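PDB 5VJC: protein mini spindles from Drosophila melanogaster, which probably binds tubulin through HEAT-repeat TOG domains such as this one and thereby promotes microtubule dynamics and mitotic spindle formation. Local coordinates for residues S5-N11 with A49-L55; Q209-R213 with Y246-G250; L115-Q120 with R158-V163; H67-I71 with W95-R99; L192-T196 with A229-C233. The contacts are given in a common frame with arbitrary orientation. Residues are numbered along the deposited sequence.

Contact 1: residues S5-N11 with A49-L55; sequences SPLLCAN and ANVNKAL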
# COMPACT_ATOMS: atom_id res chain seq x y z
N SER A 5 -2.29 28.82 15.21
CA SER A 5 -1.71 28.26 13.99
C SER A 5 -2.20 26.83 13.79
O SER A 5 -1.71 25.91 14.46
CB SER A 5 -0.18 28.31 14.06
OG SER A 5 0.41 27.82 12.87
N PRO A 6 -3.16 26.62 12.86
CA PRO A 6 -3.71 25.27 12.69
C PRO A 6 -2.63 24.29 12.24
O PRO A 6 -1.65 24.74 11.65
CB PRO A 6 -4.78 25.46 11.60
CG PRO A 6 -4.30 26.64 10.82
CD PRO A 6 -3.64 27.55 11.83
N LEU A 7 -2.79 23.01 12.55
CA LEU A 7 -1.79 22.01 12.18
C LEU A 7 -1.55 22.02 10.68
O LEU A 7 -0.41 22.04 10.20
CB LEU A 7 -2.23 20.61 12.62
CG LEU A 7 -2.34 20.34 14.12
CD1 LEU A 7 -2.62 18.87 14.37
CD2 LEU A 7 -1.07 20.77 14.86
N LEU A 8 -2.64 22.01 9.93
CA LEU A 8 -2.58 21.96 8.49
C LEU A 8 -3.37 23.13 7.92
O LEU A 8 -4.42 23.50 8.46
CB LEU A 8 -3.14 20.64 7.96
CG LEU A 8 -2.40 19.38 8.41
CD1 LEU A 8 -3.11 18.16 7.88
CD2 LEU A 8 -0.95 19.42 7.93
N CYS A 9 -2.88 23.71 6.84
CA CYS A 9 -3.54 24.87 6.27
C CYS A 9 -4.32 24.47 5.01
O CYS A 9 -3.76 23.85 4.10
CB CYS A 9 -2.51 25.97 5.98
SG CYS A 9 -3.16 27.43 5.12
N ALA A 10 -5.61 24.78 4.97
CA ALA A 10 -6.38 24.59 3.75
C ALA A 10 -5.91 25.60 2.73
O ALA A 10 -6.13 26.81 2.87
CB ALA A 10 -7.88 24.72 3.99
N ASN A 11 -5.22 25.12 1.71
CA ASN A 11 -4.74 25.96 0.64
C ASN A 11 -4.71 25.12 -0.61
O ASN A 11 -5.10 23.94 -0.57
CB ASN A 11 -3.37 26.56 0.97
CG ASN A 11 -2.32 25.50 1.26
OD1 ASN A 11 -2.28 24.46 0.61
ND2 ASN A 11 -1.47 25.77 2.25
N ALA A 49 4.05 24.79 2.37
CA ALA A 49 2.61 24.62 2.52
C ALA A 49 2.03 25.21 3.81
O ALA A 49 0.84 25.08 4.07
CB ALA A 49 2.25 23.12 2.42
N ASN A 50 2.85 25.89 4.62
CA ASN A 50 2.39 26.42 5.91
C ASN A 50 1.89 25.35 6.89
O ASN A 50 1.01 25.60 7.72
CB ASN A 50 1.29 27.47 5.72
CG ASN A 50 1.80 28.74 5.05
OD1 ASN A 50 2.92 29.19 5.30
ND2 ASN A 50 0.99 29.31 4.18
N VAL A 51 2.43 24.15 6.78
CA VAL A 51 2.21 23.17 7.85
C VAL A 51 2.80 23.76 9.14
O VAL A 51 3.89 24.32 9.11
CB VAL A 51 2.86 21.81 7.51
CG1 VAL A 51 2.84 20.89 8.72
CG2 VAL A 51 2.12 21.17 6.32
N ASN A 52 2.05 23.68 10.23
CA ASN A 52 2.52 24.13 11.55
C ASN A 52 3.99 23.79 11.76
O ASN A 52 4.39 22.65 11.60
CB ASN A 52 1.67 23.50 12.65
CG ASN A 52 2.07 23.98 14.04
OD1 ASN A 52 3.12 23.60 14.56
ND2 ASN A 52 1.23 24.80 14.65
N LYS A 53 4.81 24.79 12.11
CA LYS A 53 6.24 24.53 12.16
C LYS A 53 6.67 23.67 13.36
O LYS A 53 7.69 23.00 13.29
CB LYS A 53 7.02 25.85 12.14
CG LYS A 53 7.11 26.44 10.71
CD LYS A 53 6.65 27.88 10.65
CE LYS A 53 6.48 28.35 9.20
NZ LYS A 53 7.77 28.19 8.48
N ALA A 54 5.89 23.68 14.44
CA ALA A 54 6.22 22.77 15.54
C ALA A 54 5.94 21.31 15.12
O ALA A 54 6.70 20.40 15.46
CB ALA A 54 5.42 23.12 16.79
N LEU A 55 4.87 21.13 14.35
CA LEU A 55 4.50 19.80 13.86
C LEU A 55 5.60 19.28 12.95
O LEU A 55 6.05 18.14 13.11
CB LEU A 55 3.18 19.86 13.11
CG LEU A 55 2.55 18.52 12.75
CD1 LEU A 55 2.05 17.81 14.02
CD2 LEU A 55 1.43 18.73 11.75
O HOH W 1 -0.59 22.96 5.63
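L7 and N52 bury the largest areas in this contact and illustrate how an irregular N-terminal segment can be fastened to an interhelical turn. Their CA atoms are 4.8 Å apart, and L7 O accepts a hydrogen bond from N52 N at 3.0 Å. The N52 side chain works in two directions: its ND2 donates to S5 O at 3.1 Å, while its OD1 accepts from L55 N at 3.0 Å and, weakly, from A54 N at 2.8 Å. The L7 side chain packs on L55, with L7 CB 4.2 Å from L55 CD2. Further along, L8 CD2 meets V51 CG2 at 3.9 Å, and a water joins C9 N (2.7 Å) to A49 O (3.0 Å). N11 ND2 adds a weak bond to A49 O at 3.0 Å, while N11 OD1 accepts from A13 N. A Schellman motif at N50, where phi is positive, ends helix 36-48, and the N-cap at N52 starts helix 53-59, two standard devices in this all-helical HEAT-type domain.

Contact 2: residues Q209-R213 with Y246-G250; sequences QSAVR and YKMIG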
# COMPACT_ATOMS: atom_id res chain seq x y z
N GLN A 209 -3.70 -12.80 -18.12
CA GLN A 209 -3.11 -14.13 -18.27
C GLN A 209 -1.66 -14.13 -17.79
O GLN A 209 -1.18 -15.11 -17.22
CB GLN A 209 -3.19 -14.59 -19.73
CG GLN A 209 -2.48 -15.92 -19.99
CD GLN A 209 -2.68 -16.43 -21.42
OE1 GLN A 209 -3.70 -16.14 -22.07
NE2 GLN A 209 -1.70 -17.18 -21.92
N SER A 210 -0.97 -13.02 -18.00
CA SER A 210 0.43 -12.91 -17.58
C SER A 210 0.58 -12.92 -16.06
O SER A 210 1.56 -13.46 -15.53
CB SER A 210 1.03 -11.63 -18.14
OG SER A 210 0.34 -10.51 -17.64
N ALA A 211 -0.39 -12.34 -15.36
CA ALA A 211 -0.35 -12.37 -13.90
C ALA A 211 -0.58 -13.79 -13.41
O ALA A 211 0.07 -14.24 -12.48
CB ALA A 211 -1.37 -11.41 -13.31
N VAL A 212 -1.52 -14.49 -14.05
CA VAL A 212 -1.79 -15.88 -13.71
C VAL A 212 -0.52 -16.74 -13.80
O VAL A 212 -0.25 -17.56 -12.93
CB VAL A 212 -2.85 -16.49 -14.63
CG1 VAL A 212 -3.04 -17.95 -14.29
CG2 VAL A 212 -4.17 -15.72 -14.51
N ARG A 213 0.22 -16.54 -14.89
CA ARG A 213 1.50 -17.19 -15.13
C ARG A 213 2.43 -16.96 -13.94
O ARG A 213 2.93 -17.90 -13.31
CB ARG A 213 2.12 -16.62 -16.40
CG ARG A 213 3.15 -17.48 -17.10
CD ARG A 213 3.24 -17.07 -18.58
NE ARG A 213 1.95 -16.59 -19.11
CZ ARG A 213 1.79 -15.44 -19.77
NH1 ARG A 213 2.82 -14.62 -19.98
NH2 ARG A 213 0.58 -15.10 -20.22
N TYR A 246 -5.43 -24.00 -17.16
CA TYR A 246 -4.30 -24.88 -17.42
C TYR A 246 -3.42 -24.37 -18.56
O TYR A 246 -2.23 -24.65 -18.61
CB TYR A 246 -4.78 -26.30 -17.72
CG TYR A 246 -5.34 -27.00 -16.51
CD1 TYR A 246 -4.50 -27.43 -15.49
CD2 TYR A 246 -6.70 -27.22 -16.37
CE1 TYR A 246 -5.01 -28.07 -14.37
CE2 TYR A 246 -7.22 -27.85 -15.25
CZ TYR A 246 -6.36 -28.28 -14.25
OH TYR A 246 -6.86 -28.91 -13.13
N LYS A 247 -4.03 -23.59 -19.45
CA LYS A 247 -3.30 -22.96 -20.54
C LYS A 247 -2.65 -21.66 -20.06
O LYS A 247 -1.68 -21.18 -20.66
CB LYS A 247 -4.26 -22.71 -21.72
CG LYS A 247 -4.09 -21.38 -22.45
CD LYS A 247 -3.13 -21.51 -23.64
CE LYS A 247 -2.77 -20.15 -24.23
NZ LYS A 247 -1.62 -20.19 -25.18
N MET A 248 -3.16 -21.10 -18.97
CA MET A 248 -2.66 -19.83 -18.42
C MET A 248 -1.52 -20.00 -17.40
O MET A 248 -0.66 -19.12 -17.28
CB MET A 248 -3.81 -19.03 -17.78
CG MET A 248 -4.88 -18.57 -18.76
SD MET A 248 -6.03 -17.35 -18.06
CE MET A 248 -6.84 -18.32 -16.79
N ILE A 249 -1.52 -21.10 -16.65
CA ILE A 249 -0.52 -21.28 -15.59
C ILE A 249 0.86 -21.60 -16.14
O ILE A 249 1.81 -21.80 -15.38
CB ILE A 249 -0.91 -22.40 -14.60
CG1 ILE A 249 -1.26 -23.69 -15.34
CG2 ILE A 249 -2.05 -21.95 -13.69
CD1 ILE A 249 -1.57 -24.85 -14.40
N GLY A 250 1.00 -21.65 -17.46
CA GLY A 250 2.25 -22.07 -18.07
C GLY A 250 2.40 -23.58 -17.98
O GLY A 250 1.46 -24.32 -18.29
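Contacts near the end of a helical array can rely on packing alone, as where 209-213 meets 246-250, joining helix 209-217 to the short, weakly bonded helix 245-248 toward the C-terminal end of the HEAT-repeat TOG domain. Apolar contacts come first. V212 directs its CA-to-CB bond toward the other segment, and its CG1 touches M248 CB at 3.7 Å and I249 CG2 at 4.2 Å; helix 224-241 backs this cluster, with I234 against V212 and I249, and V237 against M248. Next, the aliphatic part of Q209, extended with chi1 and chi2 both t, lays its CG 3.8 Å from M248 CG, while Q209 NE2 makes a separate van der Waals approach to K247 CE at 3.9 Å. Backbone proximity forms the third group: R213 CA is 3.6 Å from M248 O and 4.6 Å from I249 CA. With no hydrogen bond crossing between the segments, the contact depends on shape and the exclusion of water by V212, M248 and I249, while Q209 and K247 border it.

Contact 3: residues L115-Q120 with R158-V163; sequences LVQVFQ and RVLRQV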
# COMPACT_ATOMS: atom_id res chain seq x y z
N LEU A 115 -4.66 6.26 9.33
CA LEU A 115 -4.92 6.11 7.90
C LEU A 115 -6.31 5.58 7.60
O LEU A 115 -6.94 5.99 6.62
CB LEU A 115 -3.87 5.19 7.26
CG LEU A 115 -2.57 5.92 6.95
CD1 LEU A 115 -1.47 4.90 6.75
CD2 LEU A 115 -2.74 6.80 5.69
N VAL A 116 -6.79 4.65 8.44
CA VAL A 116 -8.15 4.17 8.30
C VAL A 116 -9.13 5.34 8.47
O VAL A 116 -10.06 5.44 7.68
CB VAL A 116 -8.48 3.04 9.31
CG1 VAL A 116 -9.97 2.71 9.29
CG2 VAL A 116 -7.66 1.79 8.97
N GLN A 117 -8.91 6.20 9.46
CA GLN A 117 -9.79 7.38 9.65
C GLN A 117 -9.70 8.33 8.44
O GLN A 117 -10.71 8.87 7.98
CB GLN A 117 -9.43 8.18 10.91
CG GLN A 117 -9.28 7.45 12.25
CD GLN A 117 -8.63 8.38 13.29
OE1 GLN A 117 -7.51 8.13 13.78
NE2 GLN A 117 -9.31 9.49 13.58
N VAL A 118 -8.49 8.52 7.93
CA VAL A 118 -8.28 9.37 6.75
C VAL A 118 -9.02 8.85 5.53
O VAL A 118 -9.72 9.60 4.86
CB VAL A 118 -6.78 9.48 6.40
CG1 VAL A 118 -6.58 10.07 5.00
CG2 VAL A 118 -6.06 10.33 7.45
N PHE A 119 -8.86 7.56 5.22
CA PHE A 119 -9.46 7.06 3.98
C PHE A 119 -10.98 6.98 4.08
O PHE A 119 -11.66 7.16 3.08
CB PHE A 119 -8.83 5.72 3.58
CG PHE A 119 -7.56 5.90 2.81
CD1 PHE A 119 -7.59 6.02 1.43
CD2 PHE A 119 -6.36 6.08 3.47
CE1 PHE A 119 -6.43 6.27 0.71
CE2 PHE A 119 -5.18 6.31 2.76
CZ PHE A 119 -5.22 6.41 1.37
N GLN A 120 -11.51 6.78 5.29
CA GLN A 120 -12.95 6.92 5.51
C GLN A 120 -13.44 8.33 5.15
O GLN A 120 -14.47 8.49 4.47
CB GLN A 120 -13.33 6.59 6.95
CG GLN A 120 -14.85 6.41 7.09
CD GLN A 120 -15.39 5.39 6.08
OE1 GLN A 120 -14.95 4.24 6.06
NE2 GLN A 120 -16.33 5.82 5.23
N ARG A 158 -6.41 -3.43 5.95
CA ARG A 158 -7.61 -2.60 6.12
C ARG A 158 -7.50 -1.30 5.31
O ARG A 158 -8.44 -0.90 4.58
CB ARG A 158 -7.83 -2.30 7.61
CG ARG A 158 -8.96 -1.34 7.93
CD ARG A 158 -10.33 -2.01 8.02
NE ARG A 158 -11.33 -1.12 8.62
CZ ARG A 158 -12.08 -0.26 7.93
NH1 ARG A 158 -11.97 -0.16 6.61
NH2 ARG A 158 -12.96 0.51 8.56
N VAL A 159 -6.35 -0.65 5.42
CA VAL A 159 -6.05 0.55 4.63
C VAL A 159 -6.03 0.22 3.15
O VAL A 159 -6.62 0.92 2.35
CB VAL A 159 -4.69 1.18 5.06
CG1 VAL A 159 -4.27 2.36 4.12
CG2 VAL A 159 -4.74 1.62 6.52
N LEU A 160 -5.33 -0.85 2.76
CA LEU A 160 -5.25 -1.19 1.35
C LEU A 160 -6.66 -1.39 0.76
O LEU A 160 -6.96 -0.99 -0.39
CB LEU A 160 -4.40 -2.44 1.13
CG LEU A 160 -4.06 -2.76 -0.33
CD1 LEU A 160 -2.98 -1.81 -0.89
CD2 LEU A 160 -3.62 -4.20 -0.50
N ARG A 161 -7.56 -1.95 1.56
CA ARG A 161 -8.89 -2.25 1.03
C ARG A 161 -9.80 -1.03 1.05
O ARG A 161 -10.90 -1.07 0.49
CB ARG A 161 -9.49 -3.41 1.80
CG ARG A 161 -8.77 -4.71 1.41
CD ARG A 161 -9.23 -5.90 2.23
NE ARG A 161 -8.40 -7.06 1.94
CZ ARG A 161 -8.64 -8.29 2.38
NH1 ARG A 161 -9.73 -8.53 3.11
NH2 ARG A 161 -7.82 -9.28 2.07
N GLN A 162 -9.33 0.05 1.66
CA GLN A 162 -9.93 1.36 1.46
C GLN A 162 -9.34 2.08 0.25
O GLN A 162 -10.06 2.75 -0.47
CB GLN A 162 -9.72 2.23 2.69
CG GLN A 162 -10.44 1.75 3.93
CD GLN A 162 -10.08 2.61 5.09
OE1 GLN A 162 -8.89 2.70 5.47
NE2 GLN A 162 -11.07 3.32 5.64
N VAL A 163 -8.03 1.96 0.05
CA VAL A 163 -7.37 2.62 -1.08
C VAL A 163 -8.02 2.24 -2.41
O VAL A 163 -8.23 3.11 -3.27
CB VAL A 163 -5.87 2.29 -1.12
CG1 VAL A 163 -5.24 2.85 -2.39
CG2 VAL A 163 -5.17 2.86 0.12
O HOH W 2 -13.66 2.15 5.08
O HOH W 3 -14.13 3.37 8.66
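Helices 115-120 and 158-163 run side by side in nearly the same direction, their axes 9.4 Å apart at closest approach and crossing at 15°. Their backbones come nearest at V116 and V159, whose CA atoms are 5.6 Å apart, and one turn later at F119 and Q162, at 6.2 Å. On the apolar side, V159 CG2 sits 3.7 Å from L115 CB and 3.8 Å from V116 CG2. The CA-to-CB bond of F119 points toward the partner helix, and V163 CG2 lies over one ring face, 4.0 Å from the centroid, a CH-pi contact. Such parallel packing of helices from successive helical hairpins is the stacking principle of HEAT repeats, the architecture of a TOG domain; helices 89-99 and 131-142 supply L93, F137 and V138 behind this layer. Q162 reaches across with chi1 m and chi2 t to donate from NE2 to V116 O at 3.1 Å; that carbonyl also accepts from Q120 N at 3.1 Å. Water 2 links Q162 NE2 (2.9 Å), Q120 OE1 (2.6 Å) and R158 NH1 (3.2 Å). Water 3 joins Q120 OE1 (2.9 Å) more weakly to R158 NH2 (3.1 Å), and Q120 NE2 is held by D124. R158 passes its CG within 3.5 Å of V116 CG2 and sets one face of its guanidinium over V116 CG1.

Contact 4: residues H67-I71 with W95-R99; sequences HLKVI and WLTLR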
# COMPACT_ATOMS: atom_id res chain seq x y z
N HIS A 67 6.87 10.94 16.72
CA HIS A 67 6.03 10.45 15.63
C HIS A 67 4.67 9.99 16.14
O HIS A 67 3.64 10.22 15.48
CB HIS A 67 6.72 9.32 14.90
CG HIS A 67 8.10 9.66 14.43
ND1 HIS A 67 9.04 8.70 14.12
CD2 HIS A 67 8.71 10.86 14.26
CE1 HIS A 67 10.16 9.29 13.75
NE2 HIS A 67 9.98 10.60 13.82
N LEU A 68 4.65 9.34 17.30
CA LEU A 68 3.38 8.92 17.88
C LEU A 68 2.57 10.15 18.22
O LEU A 68 1.37 10.19 18.00
CB LEU A 68 3.56 8.03 19.12
CG LEU A 68 4.10 6.60 18.92
CD1 LEU A 68 4.40 5.95 20.26
CD2 LEU A 68 3.13 5.74 18.14
N LYS A 69 3.23 11.15 18.80
CA LYS A 69 2.58 12.43 19.10
C LYS A 69 1.98 13.08 17.85
O LYS A 69 0.82 13.50 17.86
CB LYS A 69 3.59 13.40 19.74
CG LYS A 69 3.00 14.77 20.05
CD LYS A 69 4.05 15.59 20.80
CE LYS A 69 3.48 16.86 21.38
NZ LYS A 69 4.51 17.56 22.21
N VAL A 70 2.78 13.16 16.79
CA VAL A 70 2.29 13.72 15.53
C VAL A 70 1.02 13.00 15.06
O VAL A 70 0.02 13.64 14.71
CB VAL A 70 3.36 13.64 14.42
CG1 VAL A 70 2.75 13.93 13.05
CG2 VAL A 70 4.49 14.63 14.71
N ILE A 71 1.05 11.67 15.07
CA ILE A 71 -0.13 10.90 14.64
C ILE A 71 -1.34 11.16 15.53
O ILE A 71 -2.46 11.35 15.05
CB ILE A 71 0.17 9.40 14.60
CG1 ILE A 71 1.15 9.10 13.46
CG2 ILE A 71 -1.14 8.61 14.43
CD1 ILE A 71 1.97 7.85 13.66
N TRP A 95 4.72 11.46 4.51
CA TRP A 95 5.35 11.39 5.83
C TRP A 95 5.16 9.98 6.43
O TRP A 95 6.05 9.45 7.07
CB TRP A 95 4.78 12.44 6.79
CG TRP A 95 5.39 12.35 8.17
CD1 TRP A 95 6.65 12.74 8.54
CD2 TRP A 95 4.77 11.83 9.36
NE1 TRP A 95 6.85 12.48 9.88
CE2 TRP A 95 5.72 11.93 10.41
CE3 TRP A 95 3.51 11.29 9.64
CZ2 TRP A 95 5.44 11.51 11.70
CZ3 TRP A 95 3.24 10.87 10.94
CH2 TRP A 95 4.20 10.98 11.95
N LEU A 96 4.00 9.39 6.20
CA LEU A 96 3.76 8.05 6.72
C LEU A 96 4.62 7.02 5.98
O LEU A 96 5.13 6.10 6.61
CB LEU A 96 2.27 7.71 6.66
CG LEU A 96 1.54 8.60 7.68
CD1 LEU A 96 0.07 8.75 7.37
CD2 LEU A 96 1.78 8.08 9.13
N THR A 97 4.83 7.19 4.68
CA THR A 97 5.68 6.25 3.94
C THR A 97 7.10 6.23 4.53
O THR A 97 7.75 5.18 4.52
CB THR A 97 5.77 6.55 2.42
OG1 THR A 97 6.50 7.76 2.18
CG2 THR A 97 4.36 6.61 1.76
N LEU A 98 7.58 7.36 5.05
CA LEU A 98 8.87 7.35 5.74
C LEU A 98 8.83 6.51 7.02
O LEU A 98 9.73 5.74 7.29
CB LEU A 98 9.33 8.77 6.06
CG LEU A 98 9.55 9.67 4.86
CD1 LEU A 98 9.86 11.08 5.38
CD2 LEU A 98 10.69 9.16 3.96
N ARG A 99 7.74 6.65 7.78
CA ARG A 99 7.52 5.88 9.00
C ARG A 99 7.34 4.38 8.76
O ARG A 99 7.46 3.57 9.69
CB ARG A 99 6.28 6.41 9.74
CG ARG A 99 6.56 7.76 10.40
CD ARG A 99 7.94 7.70 11.00
NE ARG A 99 8.57 9.00 11.21
CZ ARG A 99 8.80 9.91 10.28
NH1 ARG A 99 8.40 9.70 9.03
NH2 ARG A 99 9.40 11.05 10.59
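When helix axes stand far apart, large side chains can fill the gap, and their rotamers decide how. Here the axes of 67-71 and 95-99 are 12.3 Å apart at closest approach, with an angle of 144° between their directions, as helix 64-77 packs against helix 89-99 in the HEAT-repeat TOG domain. W95, with chi1 t and chi2 73°, pushes its indole across the space: V70 CG1 lies 3.9 Å from the centroid of the six-membered ring, in a CH-pi contact, while I71 CG1 meets W95 CZ3 at 3.7 Å. Rotamer t at V70 and m at I71 place V70 CG1 over a face and I71 CG1 at the edge. H67 takes chi1 m, aiming its imidazole at R99, and the two approach at 3.0 Å between H67 ND1 and R99 NE. R99, with chi1 and chi2 both m, places NE over one face of the imidazole. Beyond the pair, H67 NE2 is hydrogen-bonded to H61 O, and W95 NE1 bonds to M59 O. Buried apolar surface thus surrounds several polar groups; H67 NE2 and W95 NE1 meet the carbonyls of H61 and M59, which is consistent with burying these polar rings.

Contact 5: residues L192-T196 with A229-C233; sequences LDELT and AALNC
Build both segments as regular alpha helix, 192-196 and 229-233, nearly parallel, with 12° between their N-to-C directions and 8.6 Å between their axes at closest approach. The register pairs L192 with A229, CA to CA 5.7 Å, and T196 with C233, 4.9 Å. A229 begins the second segment with its CB toward the partner, 3.6 Å from L192 CB and 3.4 Å from OD1 of D193, whose CA-to-CB bond points away but whose chi1 is m; the A229 carbonyl oxygen receives a hydrogen bond from a water at 2.9 Å. That same water donates to D193 OD1 at 2.8 Å and accepts from T196 OG1 at 2.7 Å, so one molecule joins three groups. At A230, CB touches L192 CD1 at 4.0 Å, the leucine being in the m,t rotamer. A229, with no side chain beyond CB, is consistent with the close, parallel approach by which neighbouring HEAT repeats of a TOG domain stack, here helix 185-202 against helix 224-241. L231 turns off to pack on M259 of helix 254-264. N232 follows at the exposed border, its carbonyl oxygen 4.2 Å from T196 CG2. C233, chi1 t, closes the segment: its CB lies 3.2 Å from T196 OG1, with T196 at chi1 m, and its SG is 4.1 Å from L195 CB. I215 of helix 209-217 packs against L192, L195 and C233.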
# COMPACT_ATOMS: atom_id res chain seq x y z
N LEU A 192 0.27 -12.92 -2.16
CA LEU A 192 -0.54 -13.94 -2.85
C LEU A 192 -1.98 -14.03 -2.31
O LEU A 192 -2.93 -14.04 -3.10
CB LEU A 192 0.14 -15.31 -2.74
CG LEU A 192 1.35 -15.49 -3.67
CD1 LEU A 192 2.27 -16.64 -3.18
CD2 LEU A 192 0.90 -15.69 -5.12
N ASP A 193 -2.15 -14.07 -0.99
CA ASP A 193 -3.48 -14.04 -0.37
C ASP A 193 -4.27 -12.77 -0.77
O ASP A 193 -5.49 -12.82 -0.97
CB ASP A 193 -3.37 -14.10 1.17
CG ASP A 193 -2.93 -15.48 1.69
OD1 ASP A 193 -2.87 -16.44 0.90
OD2 ASP A 193 -2.63 -15.59 2.90
N GLU A 194 -3.59 -11.64 -0.89
CA GLU A 194 -4.27 -10.42 -1.31
C GLU A 194 -4.71 -10.52 -2.77
O GLU A 194 -5.81 -10.10 -3.12
CB GLU A 194 -3.37 -9.19 -1.08
CG GLU A 194 -4.16 -7.87 -1.07
CD GLU A 194 -5.18 -7.79 0.08
OE1 GLU A 194 -5.12 -8.61 1.03
OE2 GLU A 194 -6.02 -6.87 0.05
N LEU A 195 -3.87 -11.11 -3.62
CA LEU A 195 -4.26 -11.31 -5.00
C LEU A 195 -5.53 -12.16 -5.07
O LEU A 195 -6.43 -11.87 -5.86
CB LEU A 195 -3.13 -11.96 -5.81
CG LEU A 195 -1.88 -11.07 -5.99
CD1 LEU A 195 -0.65 -11.87 -6.45
CD2 LEU A 195 -2.15 -9.89 -6.95
N THR A 196 -5.61 -13.17 -4.22
CA THR A 196 -6.79 -14.04 -4.16
C THR A 196 -8.02 -13.23 -3.77
O THR A 196 -9.09 -13.37 -4.39
CB THR A 196 -6.58 -15.20 -3.16
OG1 THR A 196 -5.38 -15.91 -3.48
CG2 THR A 196 -7.78 -16.18 -3.17
N ALA A 229 -0.25 -20.56 -0.55
CA ALA A 229 -0.93 -19.33 -0.96
C ALA A 229 -1.08 -19.25 -2.48
O ALA A 229 -2.11 -18.81 -2.98
CB ALA A 229 -0.17 -18.11 -0.44
N ALA A 230 -0.06 -19.69 -3.22
CA ALA A 230 -0.12 -19.63 -4.67
C ALA A 230 -1.17 -20.62 -5.20
O ALA A 230 -1.90 -20.32 -6.15
CB ALA A 230 1.24 -19.91 -5.28
N LEU A 231 -1.23 -21.79 -4.57
CA LEU A 231 -2.22 -22.81 -4.92
C LEU A 231 -3.64 -22.30 -4.73
O LEU A 231 -4.47 -22.43 -5.62
CB LEU A 231 -2.01 -24.07 -4.09
CG LEU A 231 -0.78 -24.91 -4.43
CD1 LEU A 231 -0.58 -26.02 -3.41
CD2 LEU A 231 -0.92 -25.48 -5.84
N ASN A 232 -3.91 -21.75 -3.55
CA ASN A 232 -5.23 -21.18 -3.28
C ASN A 232 -5.59 -20.12 -4.28
O ASN A 232 -6.76 -19.99 -4.67
CB ASN A 232 -5.30 -20.59 -1.87
CG ASN A 232 -5.40 -21.66 -0.82
OD1 ASN A 232 -5.86 -22.77 -1.09
ND2 ASN A 232 -4.97 -21.34 0.39
N CYS A 233 -4.59 -19.39 -4.75
CA CYS A 233 -4.85 -18.31 -5.67
C CYS A 233 -5.18 -18.85 -7.07
O CYS A 233 -6.09 -18.35 -7.73
CB CYS A 233 -3.66 -17.35 -5.74
SG CYS A 233 -4.06 -15.86 -6.66
O HOH W 4 -4.00 -17.21 -1.54

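How the contacts relate
From the N terminus, contact 1 closes the first loop, fastening the leading segment to the turn before helix 53-59. Contact 4 follows in series, joining helices 64-77 and 89-99, and touches contact 1 where L55 CD1 meets V70 CG1 at 4.1 Å. Contact 3 then stacks helix 105-124 on helix 150-166; it adjoins contact 4 through L115 CD2 and L96 CD1, 3.8 Å apart, and contact 5 through the salt bridge of R161 NH2 with E194 OE1 at 3.0 Å. Contacts 5 and 2 cross, their segments alternating along helices 185-202 to 245-248 without touching. Contacts 1 and 2, with centres 50 Å apart, lie on opposite sides of the chain's centre.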